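Local coordinates for protein hypothetical sugar kinase (Cytophaga hutchinsonii, PDB 3R8E) that probably phosphorylates a sugar as a kinase of the ROK family, built on the ribonuclease H-like fold, at residues M180-V192 / D243-I255. Numbering follows the deposited sequence.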
HETATM    1  N   MSE A 180       7.984   3.313  -5.960  1.00 17.05           N
HETATM    2  CA  MSE A 180       8.278   2.220  -5.031  1.00 15.36           C
HETATM    3  C   MSE A 180       9.632   1.604  -5.350  1.00 20.43           C
HETATM    4  O   MSE A 180      10.047   1.599  -6.515  1.00 20.14           O
HETATM    5  CB  MSE A 180       7.195   1.135  -5.101  1.00 16.35           C
HETATM    6  CG  MSE A 180       5.880   1.565  -4.509  1.00 20.86           C
HETATM    7 SE   MSE A 180       4.564   0.178  -4.856  0.75 26.29          SE
HETATM    8  CE  MSE A 180       4.901  -0.911  -3.348  1.00 23.31           C
ATOM      9  N   LEU A 181      10.326   1.089  -4.326  1.00 17.52           N
ATOM     10  CA  LEU A 181      11.611   0.428  -4.518  1.00 19.01           C
ATOM     11  C   LEU A 181      11.396  -1.010  -4.968  1.00 24.96           C
ATOM     12  O   LEU A 181      10.510  -1.694  -4.446  1.00 23.99           O
ATOM     13  CB  LEU A 181      12.455   0.457  -3.226  1.00 19.06           C
ATOM     14  CG  LEU A 181      12.728   1.827  -2.599  1.00 23.93           C
ATOM     15  CD1 LEU A 181      13.412   1.672  -1.249  1.00 24.33           C
ATOM     16  CD2 LEU A 181      13.578   2.713  -3.526  1.00 27.86           C
ATOM     17  N   THR A 182      12.216  -1.471  -5.924  1.00 23.38           N
ATOM     18  CA  THR A 182      12.147  -2.834  -6.456  1.00 24.30           C
ATOM     19  C   THR A 182      13.180  -3.734  -5.757  1.00 32.31           C
ATOM     20  O   THR A 182      13.949  -3.248  -4.926  1.00 32.64           O
ATOM     21  CB  THR A 182      12.375  -2.829  -7.984  1.00 28.81           C
ATOM     22  OG1 THR A 182      13.723  -2.447  -8.257  1.00 27.16           O
ATOM     23  CG2 THR A 182      11.407  -1.925  -8.727  1.00 26.73           C
ATOM     24  N   THR A 183      13.238  -5.033  -6.139  1.00 31.95           N
ATOM     25  CA  THR A 183      14.216  -6.001  -5.610  1.00 34.40           C
ATOM     26  C   THR A 183      15.624  -5.705  -6.156  1.00 43.44           C
ATOM     27  O   THR A 183      16.582  -6.386  -5.781  1.00 45.83           O
ATOM     28  CB  THR A 183      13.810  -7.446  -5.938  1.00 38.54           C
ATOM     29  OG1 THR A 183      13.631  -7.570  -7.347  1.00 38.52           O
ATOM     30  CG2 THR A 183      12.566  -7.898  -5.184  1.00 35.49           C
ATOM     31  N   ARG A 184      15.735  -4.713  -7.063  1.00 41.19           N
ATOM     32  CA  ARG A 184      16.987  -4.250  -7.663  1.00 43.03           C
ATOM     33  C   ARG A 184      17.491  -2.978  -6.943  1.00 47.69           C
ATOM     34  O   ARG A 184      18.629  -2.554  -7.163  1.00 49.28           O
ATOM     35  CB  ARG A 184      16.797  -3.984  -9.169  1.00 44.13           C
ATOM     36  CG  ARG A 184      16.925  -5.222 -10.061  1.00 57.19           C
ATOM     37  CD  ARG A 184      15.616  -5.975 -10.257  1.00 64.10           C
ATOM     38  NE  ARG A 184      15.693  -6.926 -11.370  1.00 70.22           N
ATOM     39  CZ  ARG A 184      14.818  -7.904 -11.592  1.00 81.74           C
ATOM     40  NH1 ARG A 184      13.795  -8.090 -10.764  1.00 69.37           N
ATOM     41  NH2 ARG A 184      14.963  -8.710 -12.635  1.00 64.86           N
ATOM     42  N   GLY A 185      16.641  -2.394  -6.092  1.00 42.68           N
ATOM     43  CA  GLY A 185      16.949  -1.191  -5.326  1.00 42.34           C
ATOM     44  C   GLY A 185      16.509   0.107  -5.980  1.00 45.40           C
ATOM     45  O   GLY A 185      16.341   1.117  -5.290  1.00 45.54           O
ATOM     46  N   LYS A 186      16.350   0.095  -7.320  1.00 40.09           N
ATOM     47  CA  LYS A 186      15.915   1.243  -8.119  1.00 37.82           C
ATOM     48  C   LYS A 186      14.395   1.339  -8.079  1.00 35.64           C
ATOM     49  O   LYS A 186      13.739   0.354  -7.721  1.00 35.04           O
ATOM     50  CB  LYS A 186      16.417   1.109  -9.565  1.00 41.51           C
ATOM     51  N   SER A 187      13.825   2.511  -8.430  1.00 27.43           N
ATOM     52  CA  SER A 187      12.369   2.678  -8.412  1.00 24.02           C
ATOM     53  C   SER A 187      11.707   1.899  -9.555  1.00 24.85           C
ATOM     54  O   SER A 187      12.357   1.611 -10.562  1.00 24.75           O
ATOM     55  CB  SER A 187      11.981   4.152  -8.479  1.00 26.44           C
ATOM     56  OG  SER A 187      12.055   4.667  -9.798  1.00 32.27           O
ATOM     57  N   LEU A 188      10.413   1.570  -9.397  1.00 19.34           N
ATOM     58  CA  LEU A 188       9.652   0.824 -10.403  1.00 18.84           C
ATOM     59  C   LEU A 188       9.677   1.527 -11.769  1.00 23.13           C
ATOM     60  O   LEU A 188      10.017   0.879 -12.767  1.00 22.91           O
ATOM     61  CB  LEU A 188       8.209   0.594  -9.926  1.00 17.26           C
ATOM     62  CG  LEU A 188       7.214  -0.065 -10.899  1.00 19.94           C
ATOM     63  CD1 LEU A 188       7.650  -1.496 -11.299  1.00 19.73           C
ATOM     64  CD2 LEU A 188       5.829  -0.099 -10.289  1.00 19.98           C
ATOM     65  N   GLU A 189       9.385   2.844 -11.818  1.00 20.87           N
ATOM     66  CA  GLU A 189       9.380   3.534 -13.112  1.00 21.85           C
ATOM     67  C   GLU A 189      10.790   3.712 -13.700  1.00 26.17           C
ATOM     68  O   GLU A 189      10.902   3.819 -14.918  1.00 26.72           O
ATOM     69  CB  GLU A 189       8.597   4.854 -13.103  1.00 23.07           C
ATOM     70  CG  GLU A 189       9.133   6.005 -12.278  1.00 31.70           C
ATOM     71  CD  GLU A 189       8.328   7.274 -12.503  1.00 49.76           C
ATOM     72  OE1 GLU A 189       7.084   7.183 -12.628  1.00 38.32           O
ATOM     73  OE2 GLU A 189       8.944   8.361 -12.577  1.00 42.32           O
ATOM     74  N   ASN A 190      11.861   3.641 -12.877  1.00 22.32           N
ATOM     75  CA  ASN A 190      13.218   3.717 -13.420  1.00 23.70           C
ATOM     76  C   ASN A 190      13.668   2.338 -13.949  1.00 28.78           C
ATOM     77  O   ASN A 190      14.745   2.223 -14.539  1.00 30.04           O
ATOM     78  CB  ASN A 190      14.201   4.285 -12.398  1.00 25.76           C
ATOM     79  CG  ASN A 190      14.049   5.777 -12.199  1.00 43.86           C
ATOM     80  OD1 ASN A 190      13.553   6.508 -13.069  1.00 33.93           O
ATOM     81  ND2 ASN A 190      14.486   6.270 -11.048  1.00 35.85           N
ATOM     82  N   GLN A 191      12.812   1.304 -13.776  1.00 24.88           N
ATOM     83  CA  GLN A 191      13.068  -0.048 -14.272  1.00 25.04           C
ATOM     84  C   GLN A 191      12.167  -0.384 -15.466  1.00 27.91           C
ATOM     85  O   GLN A 191      12.639  -1.007 -16.417  1.00 28.74           O
ATOM     86  CB  GLN A 191      12.864  -1.098 -13.162  1.00 25.93           C
ATOM     87  CG  GLN A 191      13.881  -1.041 -12.022  1.00 42.73           C
ATOM     88  CD  GLN A 191      15.172  -1.735 -12.369  1.00 61.41           C
ATOM     89  OE1 GLN A 191      15.276  -2.964 -12.326  1.00 58.93           O
ATOM     90  NE2 GLN A 191      16.187  -0.959 -12.708  1.00 52.62           N
ATOM     91  N   VAL A 192      10.875   0.011 -15.418  1.00 23.12           N
ATOM     92  CA  VAL A 192       9.920  -0.362 -16.471  1.00 22.97           C
ATOM     93  C   VAL A 192       9.391   0.827 -17.307  1.00 25.64           C
ATOM     94  O   VAL A 192       8.680   0.578 -18.281  1.00 25.19           O
ATOM     95  CB  VAL A 192       8.737  -1.225 -15.942  1.00 25.92           C
ATOM     96  CG1 VAL A 192       9.236  -2.508 -15.281  1.00 26.19           C
ATOM     97  CG2 VAL A 192       7.834  -0.438 -15.001  1.00 24.36           C
ATOM     98  N   ASP A 243      11.286 -10.255 -18.523  1.00 30.32           N
ATOM     99  CA  ASP A 243      11.979  -9.625 -17.398  1.00 30.12           C
ATOM    100  C   ASP A 243      11.160  -8.439 -16.865  1.00 31.44           C
ATOM    101  O   ASP A 243      11.010  -8.309 -15.647  1.00 30.11           O
ATOM    102  CB  ASP A 243      13.399  -9.186 -17.783  1.00 34.10           C
ATOM    103  CG  ASP A 243      14.270  -8.915 -16.572  1.00 50.21           C
ATOM    104  OD1 ASP A 243      14.692  -9.892 -15.913  1.00 53.03           O
ATOM    105  OD2 ASP A 243      14.512  -7.727 -16.269  1.00 56.57           O
ATOM    106  N   ILE A 244      10.592  -7.611 -17.780  1.00 26.66           N
ATOM    107  CA  ILE A 244       9.724  -6.467 -17.446  1.00 24.35           C
ATOM    108  C   ILE A 244       8.511  -6.990 -16.648  1.00 25.51           C
ATOM    109  O   ILE A 244       8.171  -6.414 -15.607  1.00 23.62           O
ATOM    110  CB  ILE A 244       9.313  -5.683 -18.740  1.00 27.32           C
ATOM    111  CG1 ILE A 244      10.518  -4.925 -19.383  1.00 28.71           C
ATOM    112  CG2 ILE A 244       8.105  -4.751 -18.524  1.00 26.47           C
ATOM    113  CD1 ILE A 244      11.173  -3.748 -18.548  1.00 33.57           C
ATOM    114  N   GLY A 245       7.931  -8.102 -17.108  1.00 21.89           N
ATOM    115  CA  GLY A 245       6.798  -8.758 -16.459  1.00 21.04           C
ATOM    116  C   GLY A 245       7.077  -9.152 -15.022  1.00 24.49           C
ATOM    117  O   GLY A 245       6.294  -8.820 -14.129  1.00 21.90           O
ATOM    118  N   THR A 246       8.234  -9.812 -14.782  1.00 22.59           N
ATOM    119  CA  THR A 246       8.672 -10.216 -13.440  1.00 22.34           C
ATOM    120  C   THR A 246       8.770  -8.989 -12.522  1.00 24.04           C
ATOM    121  O   THR A 246       8.263  -9.038 -11.398  1.00 22.62           O
ATOM    122  CB  THR A 246      10.010 -10.970 -13.506  1.00 29.88           C
ATOM    123  OG1 THR A 246       9.860 -12.115 -14.343  1.00 27.53           O
ATOM    124  CG2 THR A 246      10.512 -11.405 -12.124  1.00 28.70           C
ATOM    125  N   ILE A 247       9.395  -7.887 -13.010  1.00 20.28           N
ATOM    126  CA  ILE A 247       9.557  -6.648 -12.236  1.00 19.43           C
ATOM    127  C   ILE A 247       8.180  -6.065 -11.867  1.00 20.58           C
ATOM    128  O   ILE A 247       7.967  -5.752 -10.696  1.00 19.31           O
ATOM    129  CB  ILE A 247      10.452  -5.600 -12.966  1.00 23.40           C
ATOM    130  CG1 ILE A 247      11.879  -6.155 -13.205  1.00 25.51           C
ATOM    131  CG2 ILE A 247      10.504  -4.267 -12.184  1.00 23.66           C
ATOM    132  CD1 ILE A 247      12.677  -5.438 -14.310  1.00 34.71           C
ATOM    133  N   ILE A 248       7.242  -5.950 -12.840  1.00 17.40           N
ATOM    134  CA  ILE A 248       5.900  -5.397 -12.569  1.00 16.71           C
ATOM    135  C   ILE A 248       5.170  -6.289 -11.546  1.00 19.41           C
ATOM    136  O   ILE A 248       4.583  -5.769 -10.589  1.00 18.23           O
ATOM    137  CB  ILE A 248       5.057  -5.191 -13.864  1.00 19.74           C
ATOM    138  CG1 ILE A 248       5.768  -4.226 -14.851  1.00 20.82           C
ATOM    139  CG2 ILE A 248       3.648  -4.659 -13.533  1.00 20.21           C
ATOM    140  CD1 ILE A 248       5.192  -4.267 -16.295  1.00 24.52           C
ATOM    141  N   GLY A 249       5.249  -7.607 -11.742  1.00 17.82           N
ATOM    142  CA  GLY A 249       4.636  -8.586 -10.845  1.00 17.22           C
ATOM    143  C   GLY A 249       5.145  -8.487  -9.417  1.00 19.94           C
ATOM    144  O   GLY A 249       4.348  -8.524  -8.475  1.00 18.12           O
ATOM    145  N   GLU A 250       6.474  -8.297  -9.248  1.00 17.44           N
ATOM    146  CA  GLU A 250       7.091  -8.157  -7.929  1.00 17.33           C
ATOM    147  C   GLU A 250       6.588  -6.905  -7.200  1.00 19.62           C
ATOM    148  O   GLU A 250       6.350  -6.977  -5.995  1.00 19.19           O
ATOM    149  CB  GLU A 250       8.611  -8.140  -8.029  1.00 19.65           C
ATOM    150  CG  GLU A 250       9.205  -9.524  -8.213  1.00 27.06           C
ATOM    151  CD  GLU A 250      10.714  -9.567  -8.324  1.00 37.42           C
ATOM    152  OE1 GLU A 250      11.354  -8.489  -8.358  1.00 31.40           O
ATOM    153  OE2 GLU A 250      11.260 -10.690  -8.377  1.00 30.33           O
ATOM    154  N   SER A 251       6.370  -5.781  -7.925  1.00 15.98           N
ATOM    155  CA  SER A 251       5.816  -4.573  -7.296  1.00 14.69           C
ATOM    156  C   SER A 251       4.323  -4.755  -6.995  1.00 16.60           C
ATOM    157  O   SER A 251       3.850  -4.291  -5.953  1.00 14.15           O
ATOM    158  CB  SER A 251       6.052  -3.340  -8.160  1.00 18.27           C
ATOM    159  OG  SER A 251       7.361  -2.846  -7.923  1.00 23.29           O
ATOM    160  N   LEU A 252       3.589  -5.471  -7.873  1.00 14.01           N
ATOM    161  CA  LEU A 252       2.168  -5.751  -7.640  1.00 13.44           C
ATOM    162  C   LEU A 252       1.990  -6.642  -6.403  1.00 17.19           C
ATOM    163  O   LEU A 252       1.023  -6.449  -5.676  1.00 15.82           O
ATOM    164  CB  LEU A 252       1.479  -6.364  -8.875  1.00 13.55           C
ATOM    165  CG  LEU A 252       1.077  -5.345  -9.957  1.00 16.94           C
ATOM    166  CD1 LEU A 252       0.817  -6.029 -11.293  1.00 16.72           C
ATOM    167  CD2 LEU A 252      -0.134  -4.506  -9.524  1.00 19.17           C
ATOM    168  N   VAL A 253       2.955  -7.554  -6.119  1.00 14.69           N
ATOM    169  CA  VAL A 253       2.926  -8.383  -4.897  1.00 14.51           C
ATOM    170  C   VAL A 253       2.861  -7.451  -3.676  1.00 16.93           C
ATOM    171  O   VAL A 253       2.023  -7.642  -2.789  1.00 15.73           O
ATOM    172  CB  VAL A 253       4.145  -9.346  -4.824  1.00 18.50           C
ATOM    173  CG1 VAL A 253       4.373  -9.868  -3.398  1.00 17.90           C
ATOM    174  CG2 VAL A 253       3.979 -10.504  -5.808  1.00 18.73           C
ATOM    175  N   ASN A 254       3.714  -6.410  -3.666  1.00 14.33           N
ATOM    176  CA  ASN A 254       3.753  -5.445  -2.566  1.00 12.92           C
ATOM    177  C   ASN A 254       2.476  -4.612  -2.468  1.00 16.04           C
ATOM    178  O   ASN A 254       2.005  -4.384  -1.354  1.00 14.83           O
ATOM    179  CB  ASN A 254       4.974  -4.534  -2.682  1.00 14.36           C
ATOM    180  CG  ASN A 254       6.260  -5.229  -2.339  1.00 26.81           C
ATOM    181  OD1 ASN A 254       6.261  -6.322  -1.776  1.00 21.49           O
ATOM    182  ND2 ASN A 254       7.385  -4.610  -2.671  1.00 22.17           N
ATOM    183  N   ILE A 255       1.920  -4.157  -3.609  1.00 12.91           N
ATOM    184  CA  ILE A 255       0.682  -3.363  -3.638  1.00 11.61           C
ATOM    185  C   ILE A 255      -0.470  -4.214  -3.100  1.00 14.67           C
ATOM    186  O   ILE A 255      -1.237  -3.755  -2.258  1.00 14.01           O
ATOM    187  CB  ILE A 255       0.380  -2.818  -5.062  1.00 14.79           C
ATOM    188  CG1 ILE A 255       1.480  -1.842  -5.517  1.00 15.07           C
ATOM    189  CG2 ILE A 255      -1.001  -2.148  -5.134  1.00 15.40           C
ATOM    190  CD1 ILE A 255       1.596  -1.677  -7.038  1.00 17.22           C
TER
HETATM  191  O   HOH W   1       8.105  -2.741  -5.144  1.00 21.33           O
HETATM  192  O   HOH W   2      10.866  -5.855  -7.281  1.00 30.63           O
HETATM  193  O   HOH W   3      13.458 -10.841 -10.012  1.00 44.29           O
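Asp243 and Arg184 form a long salt bridge, OD1 to NH2 3.5 Å, where helix 235-259 of the ribonuclease H-like fold packs against segment 180-192, which carries a type I beta turn from Thr182 to Gly185. Their carboxylate and guanidinium planes stand 81° apart. The next residue, Ile244, brings CD1 to Val192 CG1 and to the carbonyl O of Gln191, while Leu197 of helix 194-207 borders the same isoleucine. Ile247 splits its branches between Val192 and Arg184: CG2, anti to the backbone N, packs 3.8 Å from Val192 CG1, and CG1 lies over one face of the Arg184 guanidinium, offset toward its rim. Ile248 CG1 also touches Val192 CG1, its side chain otherwise facing strand 147-152, the middle strand of a five-stranded mixed sheet. Glu250 OE1 takes three polar partners. It accepts from Thr183 OG1 at 2.7 Å on the syn side, 26° out of the carboxylate plane, meets Arg184 NH1 at the guanidinium edge in a second long salt bridge, and takes a water bound to Thr183 N. With an alanine here the Thr183 hydroxyl would probably lose its acceptor, and Arg184 would keep Asp243 alone as its charged mate in this network. Ser251 CB and OG sit against both methyls of Leu188, with CD1 3.6 Å from OG. One water joins Ser251 OG, Leu181 O and Asn254 ND2. Asn254 OD1 accepts from Leu181 N of the second subunit, so the contact borders the dimer interface; its CB meets Met180 CE. Selenomethionine Met180, its chain bent at chi3 (87°), finally lays SE 3.7 Å from Ile255 CG1.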